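Local coordinates for protein ATP-dependent Clp protease proteolytic subunit (Listeria monocytogenes, PDB 4JCQ) that probably cleaves peptide bonds in misfolded and other proteins as a serine protease, working in ATP-dependent degradation from within the cavity of stacked heptameric rings, at residues H[71-74]-H[75-79]; H[137-140]-H[141-144]. All coordinates share one frame; numbering follows the deposited sequence.

Contact 1. Residues H[71-74]-H[75-79]; sequences HDMI and KFIKP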
loop_
_atom_site.group_PDB
_atom_site.type_symbol
_atom_site.label_atom_id
_atom_site.label_comp_id
_atom_site.label_asym_id
_atom_site.label_seq_id
_atom_site.Cartn_x
_atom_site.Cartn_y
_atom_site.Cartn_z
ATOM N N HIS H 71 13.956 26.191 0.879
ATOM C CA HIS H 71 14.611 27.458 0.530
ATOM C C HIS H 71 16.111 27.346 0.627
ATOM O O HIS H 71 16.827 27.673 -0.325
ATOM C CB HIS H 71 14.099 28.588 1.425
ATOM C CG HIS H 71 14.872 29.885 1.288
ATOM N ND1 HIS H 71 16.055 30.092 1.898
ATOM C CD2 HIS H 71 14.578 31.057 0.595
ATOM C CE1 HIS H 71 16.504 31.327 1.602
ATOM N NE2 HIS H 71 15.598 31.918 0.805
ATOM N N ASP H 72 16.593 26.876 1.776
ATOM C CA ASP H 72 18.030 26.781 2.038
ATOM C C ASP H 72 18.725 25.707 1.202
ATOM O O ASP H 72 19.873 25.888 0.797
ATOM C CB ASP H 72 18.298 26.569 3.531
ATOM C CG ASP H 72 18.109 27.839 4.351
ATOM O OD1 ASP H 72 18.307 27.783 5.582
ATOM O OD2 ASP H 72 17.762 28.893 3.773
ATOM N N MET H 73 18.031 24.601 0.937
ATOM C CA MET H 73 18.583 23.532 0.094
ATOM C C MET H 73 18.782 23.991 -1.350
ATOM O O MET H 73 19.759 23.606 -1.999
ATOM C CB MET H 73 17.708 22.272 0.138
ATOM C CG MET H 73 17.833 21.451 1.419
ATOM S SD MET H 73 19.499 20.867 1.817
ATOM C CE MET H 73 19.948 19.995 0.322
ATOM N N ILE H 74 17.853 24.814 -1.838
ATOM C CA ILE H 74 17.957 25.425 -3.165
ATOM C C ILE H 74 19.228 26.271 -3.277
ATOM O O ILE H 74 19.957 26.172 -4.264
ATOM C CB ILE H 74 16.697 26.259 -3.510
ATOM C CG1 ILE H 74 15.525 25.334 -3.862
ATOM C CG2 ILE H 74 16.965 27.222 -4.662
ATOM C CD1 ILE H 74 14.167 26.008 -3.832
ATOM N N LYS H 75 19.493 27.084 -2.255
ATOM C CA LYS H 75 20.694 27.921 -2.220
ATOM C C LYS H 75 21.968 27.126 -1.919
ATOM O O LYS H 75 23.058 27.519 -2.340
ATOM C CB LYS H 75 20.533 29.060 -1.208
ATOM C CG LYS H 75 19.563 30.145 -1.645
ATOM C CD LYS H 75 19.756 31.417 -0.836
ATOM C CE LYS H 75 18.929 32.557 -1.405
ATOM N NZ LYS H 75 19.244 33.856 -0.749
ATOM N N PHE H 76 21.821 26.013 -1.202
ATOM C CA PHE H 76 22.956 25.192 -0.768
ATOM C C PHE H 76 23.637 24.440 -1.914
ATOM O O PHE H 76 24.865 24.436 -2.013
ATOM C CB PHE H 76 22.525 24.215 0.336
ATOM C CG PHE H 76 23.626 23.313 0.823
ATOM C CD1 PHE H 76 24.607 23.790 1.689
ATOM C CD2 PHE H 76 23.678 21.979 0.425
ATOM C CE1 PHE H 76 25.621 22.958 2.140
ATOM C CE2 PHE H 76 24.691 21.143 0.873
ATOM C CZ PHE H 76 25.662 21.633 1.732
ATOM N N ILE H 77 22.835 23.806 -2.766
ATOM C CA ILE H 77 23.362 22.981 -3.858
ATOM C C ILE H 77 24.106 23.816 -4.902
ATOM O O ILE H 77 23.821 25.003 -5.077
ATOM C CB ILE H 77 22.263 22.114 -4.524
ATOM C CG1 ILE H 77 21.143 22.990 -5.106
ATOM C CG2 ILE H 77 21.718 21.093 -3.528
ATOM C CD1 ILE H 77 20.181 22.254 -6.016
ATOM N N LYS H 78 25.067 23.190 -5.579
ATOM C CA LYS H 78 25.888 23.879 -6.578
ATOM C C LYS H 78 25.148 24.303 -7.854
ATOM O O LYS H 78 25.353 25.422 -8.324
ATOM C CB LYS H 78 27.151 23.072 -6.913
ATOM C CG LYS H 78 28.341 23.408 -6.023
ATOM C CD LYS H 78 29.583 22.604 -6.383
ATOM C CE LYS H 78 29.629 21.280 -5.636
ATOM N NZ LYS H 78 30.909 20.553 -5.858
ATOM N N PRO H 79 24.283 23.426 -8.417
ATOM C CA PRO H 79 23.565 23.821 -9.635
ATOM C C PRO H 79 22.704 25.076 -9.463
ATOM O O PRO H 79 22.137 25.301 -8.390
ATOM C CB PRO H 79 22.668 22.614 -9.919
ATOM C CG PRO H 79 23.371 21.465 -9.289
ATOM C CD PRO H 79 23.973 22.033 -8.039
HETATM O O HOH W 1 15.948 34.176 -0.739
HETATM O O HOH W 2 21.849 26.859 -6.125
#
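His-71 and Lys-75, one helical turn apart, meet where the lysine chain slants past the imidazole, with CE of Lys-75 4.0 Å from NE2 of His-71. The lysine runs extended beyond CG, which carries its amine on past the ring, toward water 1; this water, in the ring plane, lies 2.8 Å from His-71 NE2 and weakly accepts a bond from Lys-75 NZ. The other ring nitrogen is spoken for as well: His-71 ND1 donates to OD2 of Asp-72 at 2.8 Å. That oxygen lies almost in the imidazole plane and is met on its anti side, tilted from the carboxylate plane, so partners at both nitrogens fix the turn of the ring. OD1 of Asp-72 receives a bond from the backbone N of Asn-110 in the second subunit, while the backbone O of Asp-72 accepts from N of Phe-76 at 2.8 Å.

Met-73 folds back on itself, its three torsions all near -60°, and this sets SD 5.4 Å from the centroid of the Phe-76 ring, an oblique Met-aromatic contact. CE of Met-73 adds an apolar touch at 4.2 Å from CD2 of Phe-76. O of Met-73 accepts from N of Ile-77 at 3.2 Å, a last helical bond, for Ile-77 is where the backbone leaves helical angles. Past that point water 2 lies 2.7 Å from O of Ile-74 and is also close to O of Pro-79, bridging the helix end and the outgoing chain.

This is the C-terminal end of the helix in the beta-alpha-beta unit of strands 53-59 and 81-86. Met-73 packs on Ser-39 and Leu-43 of helix 32-48, Ile-74 and Ile-77 on strand 53-59, and Phe-76 on Asn-185 of the second subunit.

Contact 2. Residues H[137-140]-H[141-144]; sequences IRMR and ERIN
Met-139 and Ile-143 form the close-packed side of this stretch of helix, lying side by side and pointing the same way, with CG of Met-139 3.8 Å from CD1 of Ile-143. CG of Met-139 is anti to its backbone nitrogen (chi1 -176°), which also brings it within 4.1 Å of NH1 of Arg-142. The guanidinium of Arg-142 in turn has CG1 of Ile-143 over one face, offset toward the rim. Its polar ends look beyond the segments: NH1 makes a salt bridge to Asp-68, and NH2 bonds to Asn-110 of the second subunit.

The solvent side belongs to Ile-137, Arg-138 and, in part, Glu-141. Glu-141 extends its chain across Ile-137, so that OE1 of Glu-141 lies 3.4 Å from CG2 of Ile-137, an apolar neighbour for a carboxylate oxygen. Arg-138 reaches away to Glu-172 of the second subunit. Beneath these side chains the backbone is regular, as in the bond from Glu-141 N to Ile-137 O at 2.9 Å.

Arg-140 and Asn-144 make a close polar contact, partly bridged by water. Two bends, at chi2 and chi3, carry the arginine obliquely past the amide, placing CD of Arg-140 3.5 Å from OD1 of Asn-144; the two flat groups stand 63° apart. Water 3 accepts from Arg-140 NH2 at 3.0 Å and from Asn-144 ND2 at 3.2 Å. Asp-163 pairs with the same NH2, and Thr-162 with OD1 of Asn-144. Arg-140 lies about 6 Å, side chain to side chain, from the predicted active-site His-116. The charge of Arg-140 may therefore influence the electrostatics there, although Asp-163 would probably offset much of it.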
loop_
_atom_site.group_PDB
_atom_site.type_symbol
_atom_site.label_atom_id
_atom_site.label_comp_id
_atom_site.label_asym_id
_atom_site.label_seq_id
_atom_site.Cartn_x
_atom_site.Cartn_y
_atom_site.Cartn_z
ATOM N N ILE H 137 7.257 37.158 16.669
ATOM C CA ILE H 137 7.887 38.397 16.204
ATOM C C ILE H 137 9.219 38.118 15.505
ATOM O O ILE H 137 9.463 38.625 14.410
ATOM C CB ILE H 137 8.066 39.415 17.362
ATOM C CG1 ILE H 137 6.704 39.842 17.933
ATOM C CG2 ILE H 137 8.880 40.629 16.923
ATOM C CD1 ILE H 137 5.715 40.366 16.908
ATOM N N ARG H 138 10.063 37.302 16.136
ATOM C CA ARG H 138 11.360 36.917 15.573
ATOM C C ARG H 138 11.221 36.228 14.219
ATOM O O ARG H 138 11.937 36.559 13.274
ATOM C CB ARG H 138 12.114 36.002 16.538
ATOM C CG ARG H 138 12.923 36.727 17.591
ATOM C CD ARG H 138 13.806 35.745 18.337
ATOM N NE ARG H 138 14.944 36.406 18.966
ATOM C CZ ARG H 138 15.956 35.771 19.549
ATOM N NH1 ARG H 138 15.983 34.444 19.591
ATOM N NH2 ARG H 138 16.945 36.468 20.092
ATOM N N MET H 139 10.299 35.269 14.143
ATOM C CA MET H 139 10.000 34.543 12.907
ATOM C C MET H 139 9.574 35.507 11.804
ATOM O O MET H 139 10.084 35.437 10.684
ATOM C CB MET H 139 8.896 33.509 13.154
ATOM C CG MET H 139 8.559 32.626 11.961
ATOM S SD MET H 139 7.071 31.630 12.211
ATOM C CE MET H 139 7.613 30.477 13.470
ATOM N N ARG H 140 8.650 36.407 12.136
ATOM C CA ARG H 140 8.150 37.397 11.185
ATOM C C ARG H 140 9.254 38.317 10.672
ATOM O O ARG H 140 9.343 38.565 9.469
ATOM C CB ARG H 140 7.001 38.211 11.798
ATOM C CG ARG H 140 6.374 39.236 10.857
ATOM C CD ARG H 140 5.869 38.604 9.561
ATOM N NE ARG H 140 4.826 37.608 9.802
ATOM C CZ ARG H 140 3.529 37.884 9.919
ATOM N NH1 ARG H 140 2.667 36.904 10.146
ATOM N NH2 ARG H 140 3.094 39.132 9.813
ATOM N N GLU H 141 10.094 38.810 11.583
ATOM C CA GLU H 141 11.223 39.669 11.220
ATOM C C GLU H 141 12.190 38.961 10.265
ATOM O O GLU H 141 12.638 39.550 9.281
ATOM C CB GLU H 141 11.962 40.159 12.470
ATOM C CG GLU H 141 11.184 41.182 13.289
ATOM C CD GLU H 141 11.868 41.563 14.592
ATOM O OE1 GLU H 141 11.298 42.388 15.335
ATOM O OE2 GLU H 141 12.970 41.045 14.878
ATOM N N ARG H 142 12.490 37.697 10.558
ATOM C CA ARG H 142 13.379 36.883 9.723
ATOM C C ARG H 142 12.827 36.713 8.305
ATOM O O ARG H 142 13.538 36.933 7.326
ATOM C CB ARG H 142 13.627 35.517 10.377
ATOM C CG ARG H 142 14.561 34.599 9.597
ATOM C CD ARG H 142 14.768 33.258 10.291
ATOM N NE ARG H 142 13.517 32.520 10.495
ATOM C CZ ARG H 142 12.934 31.740 9.585
ATOM N NH1 ARG H 142 11.801 31.116 9.875
ATOM N NH2 ARG H 142 13.474 31.579 8.385
ATOM N N ILE H 143 11.554 36.335 8.204
ATOM C CA ILE H 143 10.918 36.121 6.904
ATOM C C ILE H 143 10.735 37.440 6.141
ATOM O O ILE H 143 10.925 37.479 4.921
ATOM C CB ILE H 143 9.584 35.347 7.038
ATOM C CG1 ILE H 143 9.839 33.973 7.673
ATOM C CG2 ILE H 143 8.919 35.171 5.676
ATOM C CD1 ILE H 143 8.604 33.295 8.227
ATOM N N ASN H 144 10.389 38.508 6.861
ATOM C CA ASN H 144 10.277 39.844 6.265
ATOM C C ASN H 144 11.577 40.302 5.603
ATOM O O ASN H 144 11.556 40.820 4.487
ATOM C CB ASN H 144 9.824 40.886 7.298
ATOM C CG ASN H 144 8.336 40.812 7.606
ATOM O OD1 ASN H 144 7.562 40.189 6.878
ATOM N ND2 ASN H 144 7.931 41.456 8.696
HETATM O O HOH W 3 4.795 41.595 9.463
#

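How the contacts relate
Contact 1 belongs to the core: six of its seven touching residues are buried, and it closes helix 64-76 against helix 32-48 and the parallel sheet. Contact 2 lies farther out, within helix 133-151, with one flank buried and another exposed. Their nearest atoms are about 7 Å apart, so they do not touch, yet helix 64-76 links them, since Val-64 and Asp-68 meet the side chains of 137-144. Both also reach Asn-110 of the second subunit. Contact 1 relies on apolar packing and a histidine-carboxylate pair, contact 2 on arginines whose charges are met elsewhere, and only contact 2 approaches the predicted catalytic residues.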